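Local structure of Gp15 protein (Listeria phage PSA, 6R5W) at the interface of chains A and B. The protein serves as the homotrimeric receptor-binding protein of the phage, probably recognising the Listeria cell surface through its C-terminal part. Coordinates in Å, arbitrary orientation; residue numbers count along the deposited sequence, not the author numbering. Chains: chain A/B, Gp15 protein.

Contact 1: the interface of chains A and B. Residues chain A 58, 60, 82, 84, 91; chain B 84-85, 87, 89, 167.
At the base of the C-terminal beta-strand head, just beyond helix 36-57, the ring of A:Phe84 meets the same residue of the neighbouring chain, B:Phe84, near the ends of strands 76-84. The two phenyl rings stand almost perpendicular, at 86°, and the tip CZ of A:Phe84 approaches the CE1-CZ rim of B:Phe84, 3.4 Å from its CE1. In B:Phe84 CG lies anti to the carbonyl carbon, beside the backbone N (chi1 -71°), which carries the ring into chain A. One face of that ring receives the delta-methyl CD1 of A:Ile82, 3.9 Å from the ring centroid and offset toward the rim, while CG2 of A:Ile82 stands on the same side of the ring, beyond its CD1-CE1 edge. Close to the root of the ring, the carbonyl O of A:Ser58 lies 3.6 Å from CB of B:Phe84. A second apolar cluster forms where CD1 of A:Ile91 touches CD1 of B:Leu89 at 3.5 Å and also packs against CG and CD1 of B:Leu167. Over A:Val60 runs the bent aliphatic chain of B:Arg87, crossing it at about a right angle with CD 3.8 Å from CG2. Polar groups here are joined through water. Water 1 links A:Val60 N to the carbonyl O of B:Phe84, which lies 2.9 Å from the water. Water 2 sits in plane at the edge of the B:Arg87 guanidinium, within bonding distance of both NE and NH2 (2.8 Å from NH2), and also contacts A:Val60 O at 3.2 Å. Apolar interlocking, with water bridging the polar groups, probably helps hold neighbouring heads of the homotrimer together where they join the helical stalk.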
loop_
_atom_site.group_PDB
_atom_site.type_symbol
_atom_site.label_atom_id
_atom_site.label_comp_id
_atom_site.label_asym_id
_atom_site.label_seq_id
_atom_site.Cartn_x
_atom_site.Cartn_y
_atom_site.Cartn_z
ATOM N N SER A 58 -3.570 -1.263 6.174
ATOM C CA SER A 58 -3.598 -0.165 5.212
ATOM C C SER A 58 -4.813 0.735 5.403
ATOM O O SER A 58 -5.105 1.568 4.544
ATOM C CB SER A 58 -3.546 -0.731 3.791
ATOM O OG SER A 58 -4.705 -1.456 3.513
ATOM N N VAL A 60 -7.089 3.763 7.036
ATOM C CA VAL A 60 -6.807 5.138 7.441
ATOM C C VAL A 60 -7.244 5.368 8.875
ATOM O O VAL A 60 -8.393 5.137 9.238
ATOM C CB VAL A 60 -7.459 6.132 6.483
ATOM C CG1 VAL A 60 -7.279 7.544 6.943
ATOM C CG2 VAL A 60 -6.985 5.961 5.057
ATOM N N ILE A 82 -1.707 6.869 7.689
ATOM C CA ILE A 82 -1.694 5.532 7.119
ATOM C C ILE A 82 -0.373 4.858 7.448
ATOM O O ILE A 82 0.685 5.438 7.204
ATOM C CB ILE A 82 -1.861 5.584 5.599
ATOM C CG1 ILE A 82 -3.111 6.346 5.195
ATOM C CG2 ILE A 82 -1.942 4.144 5.000
ATOM C CD1 ILE A 82 -3.196 6.669 3.597
ATOM N N PHE A 84 2.782 2.657 6.718
ATOM C CA PHE A 84 3.609 2.117 5.662
ATOM C C PHE A 84 4.844 1.554 6.315
ATOM O O PHE A 84 5.682 2.319 6.762
ATOM C CB PHE A 84 3.996 3.178 4.639
ATOM C CG PHE A 84 2.846 3.539 3.758
ATOM C CD1 PHE A 84 2.432 2.646 2.775
ATOM C CD2 PHE A 84 2.150 4.723 3.958
ATOM C CE1 PHE A 84 1.342 2.980 1.962
ATOM C CE2 PHE A 84 1.083 5.035 3.173
ATOM C CZ PHE A 84 0.688 4.176 2.183
ATOM N N ILE A 91 -1.476 13.144 6.868
ATOM C CA ILE A 91 -2.113 14.117 5.989
ATOM C C ILE A 91 -2.996 15.019 6.848
ATOM O O ILE A 91 -4.038 14.582 7.369
ATOM C CB ILE A 91 -2.914 13.435 4.858
ATOM C CG1 ILE A 91 -1.981 12.541 4.025
ATOM C CG2 ILE A 91 -3.675 14.486 4.056
ATOM C CD1 ILE A 91 -2.673 11.665 3.035
ATOM N N PHE B 84 -7.080 2.926 -0.122
ATOM C CA PHE B 84 -6.656 2.657 1.255
ATOM C C PHE B 84 -7.880 2.330 2.099
ATOM O O PHE B 84 -8.718 3.202 2.350
ATOM C CB PHE B 84 -5.910 3.831 1.839
ATOM C CG PHE B 84 -4.594 3.989 1.240
ATOM C CD1 PHE B 84 -3.556 3.095 1.559
ATOM C CD2 PHE B 84 -4.340 5.034 0.368
ATOM C CE1 PHE B 84 -2.330 3.270 1.017
ATOM C CE2 PHE B 84 -3.107 5.174 -0.199
ATOM C CZ PHE B 84 -2.107 4.321 0.114
ATOM N N GLY B 85 -8.007 1.082 2.473
ATOM C CA GLY B 85 -9.185 0.673 3.193
ATOM C C GLY B 85 -10.394 1.000 2.368
ATOM O O GLY B 85 -10.485 0.681 1.190
ATOM N N ARG B 87 -11.362 4.027 1.483
ATOM C CA ARG B 87 -11.282 5.309 0.805
ATOM C C ARG B 87 -10.113 5.335 -0.178
ATOM O O ARG B 87 -9.410 4.329 -0.389
ATOM C CB ARG B 87 -11.218 6.443 1.833
ATOM C CG ARG B 87 -10.198 6.290 2.826
ATOM C CD ARG B 87 -10.210 7.488 3.741
ATOM N NE ARG B 87 -10.841 7.317 5.026
ATOM C CZ ARG B 87 -11.410 8.327 5.693
ATOM N NH1 ARG B 87 -11.492 9.541 5.131
ATOM N NH2 ARG B 87 -11.906 8.129 6.901
ATOM N N LEU B 89 -6.638 7.747 -1.625
ATOM C CA LEU B 89 -5.736 8.887 -1.700
ATOM C C LEU B 89 -5.739 9.391 -3.152
ATOM O O LEU B 89 -5.528 8.607 -4.068
ATOM C CB LEU B 89 -4.322 8.475 -1.295
ATOM C CG LEU B 89 -3.355 9.662 -1.331
ATOM C CD1 LEU B 89 -3.557 10.690 -0.223
ATOM C CD2 LEU B 89 -1.908 9.107 -1.280
ATOM N N LEU B 167 -7.434 12.926 0.935
ATOM C CA LEU B 167 -8.142 11.677 1.171
ATOM C C LEU B 167 -9.628 11.865 0.957
ATOM O O LEU B 167 -10.215 12.867 1.373
ATOM C CB LEU B 167 -7.911 11.133 2.573
ATOM C CG LEU B 167 -6.517 10.582 2.824
ATOM C CD1 LEU B 167 -6.241 10.526 4.296
ATOM C CD2 LEU B 167 -6.349 9.214 2.130
HETATM O O HOH W 1 -9.424 3.362 5.207
HETATM O O HOH W 2 -10.946 5.554 7.293
#

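Contact 2: the interface of chains A and B. Residues chain A 14-15, 21-22; chain B 14, 20-21.
B:His14, on helix 8-15, and A:His21, in the loop after 3-10 helix 18-20, meet tip to tip in a histidine metal site of the stalk near the start of this C-terminal fragment, where His14 and His21 bind a cadmium ion. Their NE2 atoms stand 3.4 Å apart, and the imidazole rings meet edge to face with their planes turned 84° to each other. NE2 of A:His14 also lies 3.5 Å from NE2 of B:His14, and NE2 of B:His21 is a similar distance from NE2 of A:His21. NE2 of A:His14 and NE2 of B:His21 are farther apart, at 4.9 Å, as opposite corners would be. This spacing is what an octahedral cluster would give, with His14 and His21 of all three chains probably set around one cadmium. The cadmium may come from crystallisation; the structure alone does not show which metal, if any, is bound in the phage. In B:His14 CG is anti to the backbone N (chi1 178°), which sends the ring away from its helix toward chain A. That ring is sandwiched: CG2 of A:Val15 lies over one face, 4.0 Å from the centroid, and CE1 of B:His21 over the opposite face, both offset toward the rim, which should limit its tilting. The A:His21 ring carries the carbonyl O of B:Ile20 at its edge, in plane, and CD2 of B:His21 also lies in that plane. The same B:Ile20 oxygen accepts a hydrogen bond from A:Val22 N at 3.0 Å. CB and CG2 of B:Ile20 lie alongside the carbonyl O of A:Val22, 3.4 Å away from CG2, while CG2 of A:Val22 packs over the B:Ile20 carbonyl.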
loop_
_atom_site.group_PDB
_atom_site.type_symbol
_atom_site.label_atom_id
_atom_site.label_comp_id
_atom_site.label_asym_id
_atom_site.label_seq_id
_atom_site.Cartn_x
_atom_site.Cartn_y
_atom_site.Cartn_z
ATOM N N HIS A 14 1.732 -67.467 2.111
ATOM C CA HIS A 14 0.779 -66.374 1.975
ATOM C C HIS A 14 0.623 -65.625 3.285
ATOM O O HIS A 14 0.673 -64.388 3.325
ATOM C CB HIS A 14 -0.566 -66.897 1.546
ATOM C CG HIS A 14 -1.597 -65.826 1.437
ATOM N ND1 HIS A 14 -1.702 -65.010 0.329
ATOM C CD2 HIS A 14 -2.498 -65.359 2.338
ATOM C CE1 HIS A 14 -2.686 -64.146 0.524
ATOM N NE2 HIS A 14 -3.175 -64.322 1.739
ATOM N N VAL A 15 0.429 -66.368 4.374
ATOM C CA VAL A 15 0.211 -65.776 5.686
ATOM C C VAL A 15 1.418 -64.999 6.164
ATOM O O VAL A 15 1.267 -64.010 6.888
ATOM C CB VAL A 15 -0.177 -66.900 6.687
ATOM C CG1 VAL A 15 0.042 -66.455 8.108
ATOM C CG2 VAL A 15 -1.628 -67.347 6.426
ATOM N N HIS A 21 -0.318 -57.645 3.077
ATOM C CA HIS A 21 -1.268 -57.388 4.149
ATOM C C HIS A 21 -0.928 -56.060 4.818
ATOM O O HIS A 21 0.131 -55.442 4.575
ATOM C CB HIS A 21 -1.261 -58.553 5.204
ATOM C CG HIS A 21 -1.726 -59.847 4.639
ATOM N ND1 HIS A 21 -0.860 -60.826 4.202
ATOM C CD2 HIS A 21 -2.981 -60.310 4.384
ATOM C CE1 HIS A 21 -1.551 -61.814 3.651
ATOM N NE2 HIS A 21 -2.842 -61.511 3.725
ATOM N N VAL A 22 -1.837 -55.636 5.687
ATOM C CA VAL A 22 -1.705 -54.409 6.438
ATOM C C VAL A 22 -1.928 -54.717 7.922
ATOM O O VAL A 22 -2.247 -55.847 8.295
ATOM C CB VAL A 22 -2.685 -53.329 5.926
ATOM C CG1 VAL A 22 -2.489 -53.126 4.457
ATOM C CG2 VAL A 22 -4.156 -53.692 6.176
ATOM N N HIS B 14 -7.538 -66.715 9.288
ATOM C CA HIS B 14 -6.850 -65.735 8.456
ATOM C C HIS B 14 -7.834 -64.939 7.610
ATOM O O HIS B 14 -7.819 -63.701 7.619
ATOM C CB HIS B 14 -5.821 -66.413 7.563
ATOM C CG HIS B 14 -5.118 -65.451 6.657
ATOM N ND1 HIS B 14 -4.138 -64.587 7.115
ATOM C CD2 HIS B 14 -5.258 -65.206 5.327
ATOM C CE1 HIS B 14 -3.709 -63.852 6.096
ATOM N NE2 HIS B 14 -4.375 -64.201 5.009
ATOM N N ILE B 20 -6.220 -57.167 8.857
ATOM C CA ILE B 20 -4.995 -57.249 8.059
ATOM C C ILE B 20 -5.286 -57.205 6.583
ATOM O O ILE B 20 -4.345 -57.275 5.757
ATOM C CB ILE B 20 -4.160 -58.502 8.415
ATOM C CG1 ILE B 20 -4.912 -59.790 8.085
ATOM C CG2 ILE B 20 -3.797 -58.393 9.906
ATOM C CD1 ILE B 20 -4.052 -61.101 8.263
ATOM N N HIS B 21 -6.567 -57.112 6.208
ATOM C CA HIS B 21 -6.994 -57.014 4.834
ATOM C C HIS B 21 -7.620 -55.637 4.623
ATOM O O HIS B 21 -7.882 -54.907 5.570
ATOM C CB HIS B 21 -8.017 -58.137 4.460
ATOM C CG HIS B 21 -7.398 -59.495 4.464
ATOM N ND1 HIS B 21 -7.477 -60.339 5.544
ATOM C CD2 HIS B 21 -6.696 -60.148 3.509
ATOM C CE1 HIS B 21 -6.802 -61.438 5.255
ATOM N NE2 HIS B 21 -6.335 -61.364 4.022
#

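About 66 Å separates the C-alpha centres of contact 1 and contact 2, which share no residue. Contact 2 lies near the start of the fragment, between helix 8-15 and the loop before helix 24-31; contact 1 involves the strands of the C-terminal head. Helices 24-31 and 36-57 span the distance, and helix 36-57 ends beside contact 1. The same two chains are therefore tied at two separated levels, by different chemistry: metal-binding imidazoles and a backbone bond at one, hydrophobic side chains and water at the other. Repeated between the three copies, this probably keeps the chains in register and the heads together.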